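Local coordinates for protein glutathione S-transferase delta (Bombyx mori, PDB 3VK9) that probably conjugates glutathione to electrophilic compounds, working as a homodimeric delta-class glutathione transferase, at residues Y6-S11 with V33-G38; R15-T20 with R68-Y73; A93-R98 with L154-L159. All coordinates share one frame; numbering follows the deposited sequence.

Interaction 1. Residues Y6-S11 with V33-G38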
# COMPACT_ATOMS: atom_id res chain seq x y z
N TYR A 6 14.80 7.03 -11.59
CA TYR A 6 14.21 6.60 -12.87
C TYR A 6 12.71 6.83 -12.86
O TYR A 6 12.03 6.36 -11.96
CB TYR A 6 14.52 5.13 -13.10
CG TYR A 6 16.00 4.87 -13.21
CD1 TYR A 6 16.77 4.69 -12.06
CD2 TYR A 6 16.64 4.84 -14.44
CE1 TYR A 6 18.14 4.46 -12.14
CE2 TYR A 6 18.01 4.62 -14.53
CZ TYR A 6 18.75 4.43 -13.38
OH TYR A 6 20.12 4.21 -13.46
N TYR A 7 12.20 7.53 -13.87
CA TYR A 7 10.81 7.95 -13.90
C TYR A 7 10.31 8.24 -15.33
O TYR A 7 11.09 8.29 -16.29
CB TYR A 7 10.67 9.25 -13.09
CG TYR A 7 11.05 10.47 -13.91
CD1 TYR A 7 12.34 10.62 -14.41
CD2 TYR A 7 10.11 11.44 -14.22
CE1 TYR A 7 12.68 11.72 -15.20
CE2 TYR A 7 10.44 12.55 -15.00
CZ TYR A 7 11.73 12.68 -15.48
OH TYR A 7 12.06 13.77 -16.25
N VAL A 8 8.99 8.42 -15.44
CA VAL A 8 8.38 9.12 -16.57
C VAL A 8 7.45 10.15 -15.94
O VAL A 8 6.89 9.90 -14.88
CB VAL A 8 7.57 8.18 -17.51
CG1 VAL A 8 8.50 7.26 -18.27
CG2 VAL A 8 6.56 7.39 -16.73
N PRO A 9 7.30 11.32 -16.58
CA PRO A 9 6.52 12.41 -15.98
C PRO A 9 5.02 12.13 -15.86
O PRO A 9 4.39 12.69 -14.98
CB PRO A 9 6.78 13.60 -16.91
CG PRO A 9 7.18 12.99 -18.20
CD PRO A 9 7.92 11.73 -17.85
N GLY A 10 4.46 11.29 -16.73
CA GLY A 10 3.02 11.07 -16.74
C GLY A 10 2.54 10.24 -15.56
O GLY A 10 1.35 10.27 -15.19
N SER A 11 3.46 9.48 -14.99
CA SER A 11 3.14 8.46 -14.00
C SER A 11 2.87 9.08 -12.63
O SER A 11 3.73 9.77 -12.08
CB SER A 11 4.29 7.46 -13.91
OG SER A 11 4.47 6.97 -12.59
N VAL A 33 12.91 7.20 -18.22
CA VAL A 33 12.91 5.87 -18.83
C VAL A 33 11.91 5.72 -19.98
O VAL A 33 10.78 6.19 -19.92
CB VAL A 33 12.81 4.66 -17.84
CG1 VAL A 33 13.04 5.08 -16.40
CG2 VAL A 33 11.52 3.90 -18.03
N ASP A 34 12.38 5.08 -21.05
CA ASP A 34 11.57 4.87 -22.25
C ASP A 34 10.60 3.69 -22.05
O ASP A 34 10.78 2.62 -22.63
CB ASP A 34 12.50 4.61 -23.44
CG ASP A 34 11.78 4.66 -24.77
OD1 ASP A 34 12.44 4.44 -25.80
OD2 ASP A 34 10.55 4.91 -24.77
N LEU A 35 9.59 3.89 -21.20
CA LEU A 35 8.60 2.84 -20.94
C LEU A 35 7.88 2.46 -22.22
O LEU A 35 7.61 1.29 -22.47
CB LEU A 35 7.57 3.29 -19.91
CG LEU A 35 7.92 3.31 -18.42
CD1 LEU A 35 6.67 3.63 -17.62
CD2 LEU A 35 8.52 1.99 -17.97
N HIS A 36 7.57 3.46 -23.03
CA HIS A 36 6.81 3.31 -24.26
C HIS A 36 7.41 2.25 -25.19
O HIS A 36 6.69 1.60 -25.94
CB HIS A 36 6.73 4.65 -24.99
CG HIS A 36 5.89 4.62 -26.23
ND1 HIS A 36 4.62 4.08 -26.26
CD2 HIS A 36 6.13 5.09 -27.48
CE1 HIS A 36 4.12 4.21 -27.48
NE2 HIS A 36 5.02 4.82 -28.24
N HIS A 37 8.73 2.10 -25.13
CA HIS A 37 9.43 1.11 -25.94
C HIS A 37 10.14 0.06 -25.07
O HIS A 37 11.10 -0.55 -25.50
CB HIS A 37 10.43 1.79 -26.91
CG HIS A 37 9.79 2.79 -27.82
ND1 HIS A 37 9.87 4.15 -27.59
CD2 HIS A 37 9.05 2.63 -28.94
CE1 HIS A 37 9.20 4.78 -28.54
NE2 HIS A 37 8.70 3.89 -29.37
N GLY A 38 9.67 -0.12 -23.84
CA GLY A 38 10.07 -1.25 -23.03
C GLY A 38 11.50 -1.25 -22.52
O GLY A 38 12.08 -2.31 -22.29
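In the thioredoxin-like N-terminal domain of this transferase, Tyr7 and Val33 continue the parallel pairing of strands 4-7 and 29-32 one residue beyond the second strand. The amide of Val33 donates to Tyr7 O at 2.9 Å, and the bond is nearly straight (165° at the hydrogen). Tyr7 is also backbone-bonded to Lys31, so it links to two residues on the neighbouring strand and its extension, one on each side of Leu32, as an inner residue of a parallel ladder does. Around this bond the side chains fill in both flanks. Val33 sends CG1 to Tyr6, where it lies 3.6 Å from Tyr6 CB and near the plane of the ring, at its edge rather than over a face. Further along, Val8 turns toward the loop with CG1 anti to its own carbonyl carbon (chi1 -70°). Both of its methyl groups then face Leu35, and Val8 CG2 stands 3.9 Å from Leu35 CD1, the two side chains crossing at about a right angle. Val8 CG1 is also modelled very close to Val33 O, a detail best treated as doubtful. Each segment leaves the sheet by a turn of its own: a type I turn from Val8 to Ser11 leads into helix 12-24, where Ser11 OG caps Cys14 N, whereas Asp34 centres an inverse gamma turn. The surface loop beyond contains a His-carboxylate hydrogen bond, in which His37 ND1 meets the syn lone pair of Asp34 OD2 at 3.0 Å, with the oxygen 19° out of the imidazole plane.

Interaction 2. Residues R15-T20 with R68-Y73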
# COMPACT_ATOMS: atom_id res chain seq x y z
N ARG A 15 5.18 11.27 -10.05
CA ARG A 15 4.85 12.64 -9.65
C ARG A 15 4.80 12.80 -8.12
O ARG A 15 5.08 13.87 -7.60
CB ARG A 15 3.54 13.10 -10.32
CG ARG A 15 3.70 13.28 -11.85
CD ARG A 15 2.44 13.80 -12.54
NE ARG A 15 1.61 12.71 -13.05
CZ ARG A 15 0.40 12.41 -12.59
NH1 ARG A 15 -0.14 13.11 -11.59
NH2 ARG A 15 -0.27 11.40 -13.14
N ALA A 16 4.41 11.74 -7.42
CA ALA A 16 4.43 11.77 -5.96
C ALA A 16 5.85 12.05 -5.47
O ALA A 16 6.08 12.87 -4.57
CB ALA A 16 3.92 10.46 -5.39
N VAL A 17 6.81 11.38 -6.09
CA VAL A 17 8.20 11.57 -5.72
C VAL A 17 8.73 12.94 -6.17
O VAL A 17 9.47 13.58 -5.43
CB VAL A 17 9.08 10.42 -6.26
CG1 VAL A 17 10.51 10.65 -5.89
CG2 VAL A 17 8.57 9.08 -5.73
N LEU A 18 8.38 13.38 -7.37
CA LEU A 18 8.81 14.71 -7.81
C LEU A 18 8.29 15.77 -6.85
O LEU A 18 9.02 16.66 -6.44
CB LEU A 18 8.37 14.98 -9.26
CG LEU A 18 9.06 14.02 -10.24
CD1 LEU A 18 8.42 14.06 -11.64
CD2 LEU A 18 10.55 14.34 -10.30
N LEU A 19 7.04 15.65 -6.44
CA LEU A 19 6.48 16.56 -5.44
C LEU A 19 7.24 16.57 -4.10
O LEU A 19 7.52 17.62 -3.53
CB LEU A 19 5.01 16.22 -5.19
CG LEU A 19 4.03 16.61 -6.31
CD1 LEU A 19 2.67 15.92 -6.11
CD2 LEU A 19 3.88 18.10 -6.40
N THR A 20 7.56 15.37 -3.61
CA THR A 20 8.24 15.23 -2.33
C THR A 20 9.63 15.83 -2.43
O THR A 20 10.10 16.49 -1.50
CB THR A 20 8.30 13.76 -1.89
OG1 THR A 20 6.97 13.26 -1.69
CG2 THR A 20 9.11 13.62 -0.59
N ARG A 68 5.59 5.15 -2.56
CA ARG A 68 5.20 5.47 -1.18
C ARG A 68 6.25 5.13 -0.14
O ARG A 68 6.25 5.71 0.94
CB ARG A 68 3.82 4.87 -0.86
CG ARG A 68 2.74 5.50 -1.75
CD ARG A 68 1.44 4.71 -1.78
NE ARG A 68 0.53 5.20 -2.81
CZ ARG A 68 0.55 4.79 -4.08
NH1 ARG A 68 1.44 3.87 -4.48
NH2 ARG A 68 -0.30 5.30 -4.96
N ALA A 69 7.14 4.18 -0.45
CA ALA A 69 8.34 3.97 0.36
C ALA A 69 9.45 5.00 0.05
O ALA A 69 10.24 5.35 0.93
CB ALA A 69 8.88 2.54 0.17
N ILE A 70 9.53 5.44 -1.21
CA ILE A 70 10.55 6.42 -1.60
C ILE A 70 10.30 7.77 -0.91
O ILE A 70 11.24 8.41 -0.40
CB ILE A 70 10.56 6.64 -3.13
CG1 ILE A 70 11.02 5.40 -3.88
CG2 ILE A 70 11.40 7.89 -3.48
CD1 ILE A 70 10.78 5.43 -5.43
N ILE A 71 9.05 8.22 -0.92
CA ILE A 71 8.76 9.54 -0.38
C ILE A 71 8.99 9.59 1.13
O ILE A 71 9.47 10.60 1.65
CB ILE A 71 7.34 10.07 -0.76
CG1 ILE A 71 6.24 9.22 -0.10
CG2 ILE A 71 7.18 10.12 -2.28
CD1 ILE A 71 4.82 9.51 -0.60
N THR A 72 8.67 8.52 1.84
CA THR A 72 8.94 8.53 3.27
C THR A 72 10.44 8.37 3.50
O THR A 72 11.00 8.97 4.42
CB THR A 72 8.13 7.47 4.05
OG1 THR A 72 8.48 6.16 3.60
CG2 THR A 72 6.61 7.70 3.87
N TYR A 73 11.11 7.58 2.64
CA TYR A 73 12.57 7.47 2.71
C TYR A 73 13.32 8.81 2.57
O TYR A 73 14.27 9.08 3.29
CB TYR A 73 13.10 6.51 1.65
CG TYR A 73 14.62 6.47 1.54
CD1 TYR A 73 15.41 5.89 2.55
CD2 TYR A 73 15.28 7.00 0.42
CE1 TYR A 73 16.79 5.83 2.44
CE2 TYR A 73 16.71 6.94 0.31
CZ TYR A 73 17.44 6.36 1.33
OH TYR A 73 18.82 6.28 1.26
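Ile71 holds CG2 anti to its carbonyl carbon and CG1 in the crowded position between N and C (chi1 66°), while Thr20 also sets OG1 anti to its carbonyl carbon (chi1 -63°); these torsions bring a methyl group and a hydroxyl together between two helices. Ile71 CG2 comes to 3.2 Å from Thr20 OG1, a close approach, with the side chains crossing at about a right angle. The hydroxyl does not need the other helix for a partner, since Thr20 OG1 donates to Ala16 O, one turn back, at 3.0 Å. Ala16 O also accepts the helical bond from Thr20 N, and the two donors reach it from opposite faces of the carbonyl plane. Ala16 O is thus held by two donors and the hydroxyl is engaged within its own helix, so Thr20 meets Ile71 by packing, not by a polar bond. Beside it, Val17 and the two isoleucines pack by apolar contact. Both methyl groups of Val17 meet Ile70 CG2, with Val17 CG1 3.8 Å from that atom, and Val17 CG2 also lies 3.9 Å from Ile71 CG2. The segments run almost parallel, 7° apart, with their axes 9.2 Å from each other at closest approach. Such a pair is the helical layer on one face of a thioredoxin-like sheet. Pro55 touches both Val17 and Ile70, helix 156-167 reaches Thr20 through Leu159 and Ile71 through Val156, and Leu99 of helix 89-119 also packs on Ile71, so that the pair is held against the all-helical domain.

Interaction 3. Residues A93-R98 with L154-L159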
# COMPACT_ATOMS: atom_id res chain seq x y z
N ALA A 93 1.18 7.60 12.01
CA ALA A 93 0.23 6.54 11.67
C ALA A 93 -0.88 7.08 10.75
O ALA A 93 -1.33 6.40 9.85
CB ALA A 93 -0.36 5.95 12.94
N LEU A 94 -1.31 8.32 10.99
CA LEU A 94 -2.34 8.89 10.13
C LEU A 94 -1.83 9.09 8.69
O LEU A 94 -2.56 8.85 7.72
CB LEU A 94 -2.87 10.21 10.70
CG LEU A 94 -4.01 10.84 9.91
CD1 LEU A 94 -5.15 9.83 9.78
CD2 LEU A 94 -4.49 12.14 10.58
N VAL A 95 -0.60 9.56 8.57
CA VAL A 95 0.01 9.72 7.25
C VAL A 95 0.15 8.35 6.58
O VAL A 95 -0.29 8.15 5.45
CB VAL A 95 1.42 10.38 7.32
CG1 VAL A 95 2.04 10.43 5.92
CG2 VAL A 95 1.36 11.77 7.94
N ASP A 96 0.75 7.40 7.27
CA ASP A 96 0.84 6.03 6.75
C ASP A 96 -0.54 5.48 6.33
O ASP A 96 -0.68 4.90 5.25
CB ASP A 96 1.51 5.09 7.78
CG ASP A 96 3.00 5.37 7.96
OD1 ASP A 96 3.65 5.84 7.01
OD2 ASP A 96 3.52 5.10 9.06
N GLN A 97 -1.54 5.63 7.20
CA GLN A 97 -2.88 5.17 6.85
C GLN A 97 -3.32 5.74 5.51
O GLN A 97 -3.82 5.01 4.65
CB GLN A 97 -3.93 5.53 7.91
CG GLN A 97 -5.33 5.26 7.40
CD GLN A 97 -6.39 5.37 8.46
OE1 GLN A 97 -6.10 5.61 9.63
NE2 GLN A 97 -7.64 5.20 8.06
N ARG A 98 -3.15 7.05 5.34
CA ARG A 98 -3.59 7.69 4.10
C ARG A 98 -2.79 7.16 2.90
O ARG A 98 -3.34 7.04 1.80
CB ARG A 98 -3.51 9.22 4.18
CG ARG A 98 -4.37 9.85 5.28
CD ARG A 98 -5.85 9.54 5.10
NE ARG A 98 -6.66 10.35 6.01
CZ ARG A 98 -7.51 9.86 6.90
NH1 ARG A 98 -7.71 8.55 6.99
NH2 ARG A 98 -8.17 10.68 7.69
N LEU A 154 0.74 20.10 5.50
CA LEU A 154 1.00 19.35 4.28
C LEU A 154 1.91 18.16 4.61
O LEU A 154 2.91 18.31 5.32
CB LEU A 154 1.69 20.25 3.25
CG LEU A 154 1.99 19.62 1.89
CD1 LEU A 154 0.75 19.67 1.01
CD2 LEU A 154 3.16 20.33 1.22
N THR A 155 1.56 16.97 4.12
CA THR A 155 2.41 15.79 4.33
C THR A 155 2.61 14.98 3.05
O THR A 155 1.93 15.21 2.04
CB THR A 155 1.86 14.84 5.41
OG1 THR A 155 0.64 14.24 4.95
CG2 THR A 155 1.60 15.60 6.73
N VAL A 156 3.53 14.03 3.08
CA VAL A 156 3.73 13.17 1.93
C VAL A 156 2.43 12.46 1.53
O VAL A 156 2.30 12.01 0.39
CB VAL A 156 4.85 12.13 2.17
CG1 VAL A 156 6.21 12.83 2.18
CG2 VAL A 156 4.61 11.38 3.48
N ALA A 157 1.47 12.34 2.46
CA ALA A 157 0.17 11.78 2.13
C ALA A 157 -0.62 12.66 1.15
O ALA A 157 -1.23 12.15 0.21
CB ALA A 157 -0.66 11.50 3.38
N ASP A 158 -0.63 13.97 1.38
CA ASP A 158 -1.25 14.89 0.41
C ASP A 158 -0.58 14.74 -0.97
O ASP A 158 -1.25 14.69 -2.00
CB ASP A 158 -1.15 16.34 0.90
CG ASP A 158 -1.85 16.57 2.25
OD1 ASP A 158 -3.10 16.55 2.29
OD2 ASP A 158 -1.15 16.77 3.27
N LEU A 159 0.73 14.69 -0.99
CA LEU A 159 1.45 14.71 -2.25
C LEU A 159 1.21 13.44 -3.07
O LEU A 159 1.03 13.48 -4.29
CB LEU A 159 2.95 14.93 -1.99
CG LEU A 159 3.35 16.19 -1.20
CD1 LEU A 159 4.90 16.28 -1.03
CD2 LEU A 159 2.81 17.44 -1.85
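The unusual feature here is that Val95 packs against a helix cap: its CG2 meets Thr155 tip to tip, 3.9 Å from the very hydroxyl oxygen, Thr155 OG1, that closes the start of helix 156-167. Thr155 and Asp158 form a capping box, a motif for which glutathione transferases are known at this helix. Thr155 OG1 accepts from Ala157 N at 3.2 Å, a bond bent to 135°, and in return Thr155 N gives a straighter one to Asp158 OD2 at 2.8 Å, using the anti lone pair of that oxygen. The other carboxylate oxygen, Asp158 OD1, is bound by Trp184 NE1 and Val149 N, which pins the group in place. An alanine at Thr155 would lack OG1 and CG2, and would probably leave Ala157 N without its side-chain acceptor and open a gap beside Val95 CG2. The rest of the contact is apolar. With CG1 anti to the backbone N (chi1 176°), Val95 directs that methyl between Val156 and Ala157, 3.7 Å from Val156 CG2 and 3.9 Å from Ala157 CB. One turn on, Arg98 CB rests 3.7 Å from Ala157 CB, so the small alanine lets the backbones come close. Arg98 then bends at chi2 and turns its charged end away from the contact: NE bonds to Val149 O, the guanidinium makes a cation-pi contact with Phe142, and Leu94 CD1 covers one of its faces. No hydrogen bond joins the two segments, which implies that they meet directly through apolar contacts, while Arg98 and Asp158 are both tied to the backbone of Val149; a carboxylate at the helix N-terminus is likely to be favoured in its charged form.

The three contacts differ in depth, interaction 2 lying nearest the centre of the chain and interaction 1 farthest from it. Interaction 1 lies at the surface and is the one that a backbone hydrogen bond spans; interactions 2 and 3 are buried, joined by packing, with no hydrogen bond across the segments. Interactions 1 and 2 share the unit formed by strand 4-7 and helix 12-24, and Gly10 O probably accepts from Arg15 NH2 where they meet. Interactions 2 and 3 adjoin across the domain boundary, Leu159 lying against Leu19 and Thr20, and both reach the second subunit. Interactions 1 and 3, by contrast, do not touch and stand on opposite sides of the chain's centre, their centres about 26 Å apart.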